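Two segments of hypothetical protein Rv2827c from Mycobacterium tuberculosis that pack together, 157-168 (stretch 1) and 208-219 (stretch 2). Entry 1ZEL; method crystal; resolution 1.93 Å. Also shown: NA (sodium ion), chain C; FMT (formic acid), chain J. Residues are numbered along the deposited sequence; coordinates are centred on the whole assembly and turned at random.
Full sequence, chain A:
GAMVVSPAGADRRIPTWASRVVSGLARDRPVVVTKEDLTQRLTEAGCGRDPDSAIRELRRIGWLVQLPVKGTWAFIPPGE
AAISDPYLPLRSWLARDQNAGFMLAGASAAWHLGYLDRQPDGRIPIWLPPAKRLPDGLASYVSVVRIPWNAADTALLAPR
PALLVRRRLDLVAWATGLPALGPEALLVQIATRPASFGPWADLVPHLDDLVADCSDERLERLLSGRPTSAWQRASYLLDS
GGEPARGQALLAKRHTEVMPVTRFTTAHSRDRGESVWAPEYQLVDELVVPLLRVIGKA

Stretch 1 157-168: LAPRPALLVRRR
Stretch 2, residues 208-219: DDLVADCSDERL

A sodium ion beside an arginine is the oddity of this contact. The ion sits in a pocket made mainly by the second stretch, 2.2 Å from Asp 209 OD1, 2.5 Å from Asp 209 O, 2.3 Å from Asp 213 OD1 and 2.5 Å from Asp 213 OD2. These oxygens supply conventional ligation; Arg 167 NH1 of the first stretch, 2.7 Å from the ion, is an unusual approach, since a protonated guanidinium has no free lone pair. The principle illustrated is that carboxylates can be shared between metal and arginine. Asp 209 O and Asp 213 OD2, both metal-bound, approach to 3.2 Å.

The first stretch enters through extended residues 158-160 (psi 130 to 154°), then forms helix 161-166, with Arg 160 as N-cap and Arg 168, at positive phi (62/33), closing a Schellman motif. The second opens in a helix already under way, passes through a loop at Asp 213 to Ser 215, and enters another helix at Asp 216. The segments run antiparallel: CA atoms of Leu 157 and Arg 218 lie 8.8 Å apart, Arg 160 and Ser 215 9.3 Å, Leu 163 and Asp 213 7.2 Å.

Arg 167 (m, m, m) curls so that NH2 lies 2.9 Å from Asp 209 OD1 and 3.5 Å from Asp 209 OD2, weak hydrogen bonds within a salt bridge; Asp 209 is t, Asp 213 m. Asp 213 OD2 sits over one guanidinium face, 3.2 Å from Arg 167 CZ. Leu 163 (t, p) packs CD1 3.8 Å from Asp 213 CB.

Arg 160 (m, t, chi3 20°) gives a weak hydrogen bond from NH2 to Asp 213 O, 3.4 Å. Its CD meets Arg 218 CD at 3.3 Å and its CG covers one face of the Arg 218 guanidinium, so methylenes, not the other cationic end, meet that charge. Arg 218 (m, t, p) brings NH1 to 2.7 Å from Ala 158 O. Ser 215 (chi1 149°) caps the second helix, OG accepting weakly from Arg 218 N at 3.4 Å and donating to O2 of formic acid, probably from the crystallisation liquor, at 2.6 Å.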

ATOM      1  N   LEU A 157      -8.291   4.901  10.131  1.00 23.94           N
ATOM      2  CA  LEU A 157      -7.780   4.545   8.797  1.00 22.87           C
ATOM      3  C   LEU A 157      -7.650   3.047   8.578  1.00 22.11           C
ATOM      4  O   LEU A 157      -8.036   2.504   7.519  1.00 22.21           O
ATOM      5  CB  LEU A 157      -6.446   5.256   8.533  1.00 23.37           C
ATOM      6  CG  LEU A 157      -6.613   6.783   8.339  1.00 26.05           C
ATOM      7  CD1 LEU A 157      -5.284   7.484   8.298  1.00 33.06           C
ATOM      8  CD2 LEU A 157      -7.369   7.053   7.079  1.00 25.79           C
ATOM      9  N   ALA A 158      -7.181   2.374   9.622  1.00 21.56           N
ATOM     10  CA  ALA A 158      -6.964   0.938   9.624  1.00 21.33           C
ATOM     11  C   ALA A 158      -8.305   0.186   9.634  1.00 21.09           C
ATOM     12  O   ALA A 158      -9.298   0.724  10.109  1.00 21.55           O
ATOM     13  CB  ALA A 158      -6.151   0.577  10.877  1.00 20.59           C
ATOM     14  N   PRO A 159      -8.345  -1.059   9.124  1.00 21.02           N
ATOM     15  CA  PRO A 159      -9.610  -1.774   9.206  1.00 20.35           C
ATOM     16  C   PRO A 159      -9.996  -1.991  10.665  1.00 20.96           C
ATOM     17  O   PRO A 159      -9.124  -1.993  11.544  1.00 21.22           O
ATOM     18  CB  PRO A 159      -9.302  -3.121   8.547  1.00 19.48           C
ATOM     19  CG  PRO A 159      -7.851  -3.281   8.740  1.00 19.83           C
ATOM     20  CD  PRO A 159      -7.312  -1.882   8.483  1.00 20.34           C
ATOM     21  N   ARG A 160     -11.292  -2.134  10.918  1.00 19.70           N
ATOM     22  CA  ARG A 160     -11.720  -2.504  12.244  1.00 20.72           C
ATOM     23  C   ARG A 160     -11.218  -3.906  12.536  1.00 19.91           C
ATOM     24  O   ARG A 160     -11.411  -4.800  11.708  1.00 19.00           O
ATOM     25  CB  ARG A 160     -13.247  -2.447  12.351  1.00 20.69           C
ATOM     26  CG  ARG A 160     -13.782  -1.026  12.433  1.00 23.74           C
ATOM     27  CD  ARG A 160     -15.229  -0.893  11.949  1.00 33.87           C
ATOM     28  NE  ARG A 160     -15.998  -2.131  11.924  1.00 38.25           N
ATOM     29  CZ  ARG A 160     -16.399  -2.759  10.811  1.00 41.51           C
ATOM     30  NH1 ARG A 160     -17.094  -3.883  10.939  1.00 40.49           N
ATOM     31  NH2 ARG A 160     -16.112  -2.280   9.574  1.00 38.42           N
ATOM     32  N   PRO A 161     -10.558  -4.101  13.693  1.00 20.03           N
ATOM     33  CA  PRO A 161     -10.184  -5.464  14.091  1.00 20.48           C
ATOM     34  C   PRO A 161     -11.333  -6.468  13.969  1.00 21.17           C
ATOM     35  O   PRO A 161     -11.096  -7.577  13.507  1.00 20.98           O
ATOM     36  CB  PRO A 161      -9.766  -5.303  15.547  1.00 20.81           C
ATOM     37  CG  PRO A 161      -9.173  -3.888  15.574  1.00 21.22           C
ATOM     38  CD  PRO A 161     -10.108  -3.101  14.691  1.00 20.75           C
ATOM     39  N   ALA A 162     -12.548  -6.101  14.390  1.00 21.56           N
ATOM     40  CA  ALA A 162     -13.683  -7.033  14.304  1.00 22.04           C
ATOM     41  C   ALA A 162     -13.979  -7.441  12.875  1.00 21.78           C
ATOM     42  O   ALA A 162     -14.458  -8.558  12.639  1.00 21.85           O
ATOM     43  CB  ALA A 162     -14.939  -6.452  14.957  1.00 23.55           C
ATOM     44  N   LEU A 163     -13.718  -6.535  11.924  1.00 21.03           N
ATOM     45  CA  LEU A 163     -13.893  -6.831  10.510  1.00 20.62           C
ATOM     46  C   LEU A 163     -12.860  -7.886  10.082  1.00 20.46           C
ATOM     47  O   LEU A 163     -13.222  -8.889   9.457  1.00 19.48           O
ATOM     48  CB  LEU A 163     -13.805  -5.558   9.628  1.00 20.71           C
ATOM     49  CG  LEU A 163     -13.796  -5.905   8.126  1.00 22.96           C
ATOM     50  CD1 LEU A 163     -15.190  -6.299   7.612  1.00 23.47           C
ATOM     51  CD2 LEU A 163     -13.178  -4.822   7.267  1.00 26.17           C
ATOM     52  N   LEU A 164     -11.588  -7.653  10.424  1.00 19.49           N
ATOM     53  CA  LEU A 164     -10.521  -8.627  10.143  1.00 18.41           C
ATOM     54  C   LEU A 164     -10.888 -10.033  10.617  1.00 19.34           C
ATOM     55  O   LEU A 164     -10.718 -10.999   9.861  1.00 19.24           O
ATOM     56  CB  LEU A 164      -9.178  -8.178  10.735  1.00 18.07           C
ATOM     57  CG  LEU A 164      -8.641  -6.878  10.119  1.00 18.41           C
ATOM     58  CD1 LEU A 164      -7.351  -6.463  10.828  1.00 16.21           C
ATOM     59  CD2 LEU A 164      -8.440  -6.976   8.571  1.00 16.95           C
ATOM     60  N   VAL A 165     -11.403 -10.140  11.845  1.00 19.08           N
ATOM     61  CA  VAL A 165     -11.800 -11.429  12.423  1.00 20.01           C
ATOM     62  C   VAL A 165     -12.922 -12.094  11.603  1.00 20.37           C
ATOM     63  O   VAL A 165     -12.836 -13.293  11.255  1.00 20.66           O
ATOM     64  CB  VAL A 165     -12.232 -11.262  13.922  1.00 19.86           C
ATOM     65  CG1 VAL A 165     -12.841 -12.524  14.452  1.00 20.50           C
ATOM     66  CG2 VAL A 165     -11.034 -10.878  14.760  1.00 19.60           C
ATOM     67  N   ARG A 166     -13.959 -11.319  11.293  1.00 20.63           N
ATOM     68  CA  ARG A 166     -15.087 -11.797  10.489  1.00 20.67           C
ATOM     69  C   ARG A 166     -14.617 -12.217   9.104  1.00 20.68           C
ATOM     70  O   ARG A 166     -15.151 -13.162   8.531  1.00 21.56           O
ATOM     71  CB  ARG A 166     -16.186 -10.726  10.387  1.00 20.84           C
ATOM     72  CG  ARG A 166     -17.330 -11.026   9.399  1.00 24.70           C
ATOM     73  CD  ARG A 166     -18.088 -12.302   9.826  1.00 33.03           C
ATOM     74  NE  ARG A 166     -19.112 -12.724   8.860  1.00 39.71           N
ATOM     75  CZ  ARG A 166     -18.871 -13.378   7.720  1.00 39.81           C
ATOM     76  NH1 ARG A 166     -17.624 -13.695   7.364  1.00 31.36           N
ATOM     77  NH2 ARG A 166     -19.884 -13.717   6.929  1.00 39.09           N
ATOM     78  N   ARG A 167     -13.610 -11.529   8.577  1.00 20.28           N
ATOM     79  CA  ARG A 167     -13.103 -11.795   7.229  1.00 21.24           C
ATOM     80  C   ARG A 167     -12.027 -12.881   7.163  1.00 21.96           C
ATOM     81  O   ARG A 167     -11.499 -13.170   6.077  1.00 21.90           O
ATOM     82  CB  ARG A 167     -12.555 -10.509   6.584  1.00 20.62           C
ATOM     83  CG  ARG A 167     -13.558  -9.361   6.466  1.00 22.80           C
ATOM     84  CD  ARG A 167     -14.558  -9.643   5.369  1.00 17.39           C
ATOM     85  NE  ARG A 167     -13.950  -9.407   4.052  1.00 20.94           N
ATOM     86  CZ  ARG A 167     -14.521  -9.757   2.903  1.00 28.72           C
ATOM     87  NH1 ARG A 167     -15.730 -10.335   2.905  1.00 24.91           N
ATOM     88  NH2 ARG A 167     -13.902  -9.508   1.753  1.00 28.07           N
ATOM     89  N   ARG A 168     -11.700 -13.459   8.325  1.00 22.26           N
ATOM     90  CA  ARG A 168     -10.650 -14.480   8.481  1.00 22.05           C
ATOM     91  C   ARG A 168      -9.286 -13.923   8.106  1.00 22.28           C
ATOM     92  O   ARG A 168      -8.433 -14.658   7.599  1.00 23.40           O
ATOM     93  CB  ARG A 168     -10.932 -15.783   7.676  1.00 21.26           C
ATOM     94  CG  ARG A 168     -12.385 -16.244   7.588  1.00 19.53           C
ATOM     95  CD  ARG A 168     -13.047 -16.421   8.940  1.00 21.81           C
ATOM     96  NE  ARG A 168     -14.508 -16.509   8.799  1.00 27.90           N
ATOM     97  CZ  ARG A 168     -15.380 -16.286   9.782  1.00 31.85           C
ATOM     98  NH1 ARG A 168     -14.947 -15.963  11.001  1.00 34.14           N
ATOM     99  NH2 ARG A 168     -16.688 -16.382   9.554  1.00 31.78           N
ATOM    100  N   ASP A 208     -19.668  -4.901  -4.392  1.00 21.08           N
ATOM    101  CA  ASP A 208     -20.622  -5.406  -3.383  1.00 21.10           C
ATOM    102  C   ASP A 208     -19.871  -5.881  -2.118  1.00 20.72           C
ATOM    103  O   ASP A 208     -20.247  -5.554  -0.961  1.00 19.58           O
ATOM    104  CB  ASP A 208     -21.486  -6.537  -3.955  1.00 20.89           C
ATOM    105  CG  ASP A 208     -20.669  -7.661  -4.635  1.00 24.09           C
ATOM    106  OD1 ASP A 208     -19.410  -7.646  -4.720  1.00 23.57           O
ATOM    107  OD2 ASP A 208     -21.320  -8.596  -5.120  1.00 24.44           O
ATOM    108  N   ASP A 209     -18.775  -6.599  -2.367  1.00 19.81           N
ATOM    109  CA  ASP A 209     -17.920  -7.143  -1.320  1.00 20.85           C
ATOM    110  C   ASP A 209     -17.344  -5.996  -0.479  1.00 20.67           C
ATOM    111  O   ASP A 209     -17.380  -6.041   0.747  1.00 21.20           O
ATOM    112  CB  ASP A 209     -16.797  -7.972  -1.967  1.00 20.40           C
ATOM    113  CG  ASP A 209     -16.078  -8.903  -0.982  1.00 26.20           C
ATOM    114  OD1 ASP A 209     -16.352  -8.865   0.245  1.00 22.54           O
ATOM    115  OD2 ASP A 209     -15.240  -9.700  -1.457  1.00 28.49           O
ATOM    116  N   LEU A 210     -16.817  -4.967  -1.137  1.00 21.03           N
ATOM    117  CA  LEU A 210     -16.238  -3.813  -0.426  1.00 19.94           C
ATOM    118  C   LEU A 210     -17.266  -3.093   0.452  1.00 20.41           C
ATOM    119  O   LEU A 210     -17.053  -2.849   1.659  1.00 19.42           O
ATOM    120  CB  LEU A 210     -15.627  -2.850  -1.453  1.00 19.62           C
ATOM    121  CG  LEU A 210     -15.243  -1.427  -1.027  1.00 22.02           C
ATOM    122  CD1 LEU A 210     -14.194  -1.397   0.043  1.00 20.55           C
ATOM    123  CD2 LEU A 210     -14.746  -0.643  -2.238  1.00 23.78           C
ATOM    124  N   VAL A 211     -18.406  -2.801  -0.155  1.00 21.75           N
ATOM    125  CA  VAL A 211     -19.451  -1.995   0.461  1.00 21.46           C
ATOM    126  C   VAL A 211     -20.035  -2.691   1.691  1.00 21.51           C
ATOM    127  O   VAL A 211     -20.287  -2.046   2.702  1.00 21.37           O
ATOM    128  CB  VAL A 211     -20.545  -1.667  -0.589  1.00 21.66           C
ATOM    129  CG1 VAL A 211     -21.826  -1.176   0.081  1.00 22.21           C
ATOM    130  CG2 VAL A 211     -20.022  -0.623  -1.572  1.00 21.86           C
ATOM    131  N   ALA A 212     -20.245  -4.002   1.603  1.00 20.75           N
ATOM    132  CA  ALA A 212     -20.656  -4.795   2.761  1.00 21.34           C
ATOM    133  C   ALA A 212     -19.684  -4.713   3.960  1.00 21.41           C
ATOM    134  O   ALA A 212     -20.085  -4.965   5.097  1.00 23.03           O
ATOM    135  CB  ALA A 212     -20.876  -6.262   2.354  1.00 20.86           C
ATOM    136  N   ASP A 213     -18.431  -4.351   3.712  1.00 21.17           N
ATOM    137  CA  ASP A 213     -17.408  -4.288   4.774  1.00 21.57           C
ATOM    138  C   ASP A 213     -17.211  -2.912   5.373  1.00 22.06           C
ATOM    139  O   ASP A 213     -16.353  -2.763   6.242  1.00 21.55           O
ATOM    140  CB  ASP A 213     -16.034  -4.778   4.270  1.00 20.51           C
ATOM    141  CG  ASP A 213     -16.075  -6.219   3.795  1.00 21.97           C
ATOM    142  OD1 ASP A 213     -17.007  -6.940   4.182  1.00 18.64           O
ATOM    143  OD2 ASP A 213     -15.212  -6.642   3.000  1.00 18.12           O
ATOM    144  N   CYS A 214     -17.964  -1.918   4.894  1.00 21.77           N
ATOM    145  CA  CYS A 214     -17.784  -0.533   5.338  1.00 21.81           C
ATOM    146  C   CYS A 214     -18.864  -0.188   6.330  1.00 21.66           C
ATOM    147  O   CYS A 214     -20.042  -0.446   6.102  1.00 21.55           O
ATOM    148  CB  CYS A 214     -17.888   0.452   4.172  1.00 20.00           C
ATOM    149  SG  CYS A 214     -16.550   0.304   3.006  1.00 21.82           S
ATOM    150  N   SER A 215     -18.440   0.410   7.431  1.00 22.56           N
ATOM    151  CA  SER A 215     -19.357   1.019   8.376  1.00 22.63           C
ATOM    152  C   SER A 215     -19.623   2.446   7.891  1.00 22.15           C
ATOM    153  O   SER A 215     -18.689   3.213   7.590  1.00 21.64           O
ATOM    154  CB  SER A 215     -18.702   1.007   9.760  1.00 23.25           C
ATOM    155  OG  SER A 215     -19.127   2.113  10.506  1.00 25.57           O
ATOM    156  N   ASP A 216     -20.893   2.818   7.803  1.00 22.92           N
ATOM    157  CA  ASP A 216     -21.230   4.158   7.321  1.00 23.20           C
ATOM    158  C   ASP A 216     -20.783   5.280   8.271  1.00 23.06           C
ATOM    159  O   ASP A 216     -20.490   6.381   7.822  1.00 23.16           O
ATOM    160  CB  ASP A 216     -22.709   4.250   6.961  1.00 23.97           C
ATOM    161  CG  ASP A 216     -23.100   3.278   5.831  1.00 24.81           C
ATOM    162  OD1 ASP A 216     -22.225   2.742   5.102  1.00 30.60           O
ATOM    163  OD2 ASP A 216     -24.290   3.026   5.677  1.00 28.68           O
ATOM    164  N   GLU A 217     -20.703   5.011   9.575  1.00 23.29           N
ATOM    165  CA  GLU A 217     -20.163   6.035  10.480  1.00 23.55           C
ATOM    166  C   GLU A 217     -18.694   6.315  10.176  1.00 22.76           C
ATOM    167  O   GLU A 217     -18.265   7.465  10.200  1.00 22.36           O
ATOM    168  CB  GLU A 217     -20.305   5.669  11.955  1.00 24.66           C
ATOM    169  CG  GLU A 217     -19.719   6.786  12.849  1.00 29.12           C
ATOM    170  CD  GLU A 217     -19.771   6.503  14.353  1.00 38.90           C
ATOM    171  OE1 GLU A 217     -20.728   5.834  14.809  1.00 43.67           O
ATOM    172  OE2 GLU A 217     -18.856   6.966  15.072  1.00 33.43           O
ATOM    173  N   ARG A 218     -17.920   5.267   9.929  1.00 23.23           N
ATOM    174  CA  ARG A 218     -16.497   5.463   9.585  1.00 23.26           C
ATOM    175  C   ARG A 218     -16.363   6.167   8.260  1.00 22.48           C
ATOM    176  O   ARG A 218     -15.530   7.053   8.119  1.00 23.44           O
ATOM    177  CB  ARG A 218     -15.757   4.141   9.538  1.00 22.90           C
ATOM    178  CG  ARG A 218     -15.538   3.592  10.908  1.00 28.76           C
ATOM    179  CD  ARG A 218     -15.003   2.186  10.850  1.00 33.15           C
ATOM    180  NE  ARG A 218     -13.582   2.158  10.523  1.00 38.56           N
ATOM    181  CZ  ARG A 218     -12.605   2.368  11.398  1.00 35.09           C
ATOM    182  NH1 ARG A 218     -11.354   2.298  10.999  1.00 41.48           N
ATOM    183  NH2 ARG A 218     -12.873   2.632  12.660  1.00 36.55           N
ATOM    184  N   LEU A 219     -17.190   5.791   7.283  1.00 22.16           N
ATOM    185  CA  LEU A 219     -17.188   6.479   5.986  1.00 21.82           C
ATOM    186  C   LEU A 219     -17.396   7.980   6.176  1.00 21.94           C
ATOM    187  O   LEU A 219     -16.661   8.812   5.632  1.00 21.24           O
ATOM    188  CB  LEU A 219     -18.289   5.915   5.076  1.00 21.86           C
ATOM    189  CG  LEU A 219     -17.957   4.556   4.439  1.00 21.21           C
ATOM    190  CD1 LEU A 219     -19.161   4.076   3.630  1.00 21.97           C
ATOM    191  CD2 LEU A 219     -16.704   4.628   3.537  1.00 17.97           C
TER
HETATM  192 NA    NA C 401     -17.048  -8.089   2.235  1.00 22.38          NA
HETATM  193  C   FMT J 712     -17.249   1.980  13.534  1.00 55.41           C
HETATM  194  O1  FMT J 712     -16.563   2.998  13.667  1.00 55.78           O
HETATM  195  O2  FMT J 712     -18.378   1.964  13.041  1.00 54.60           O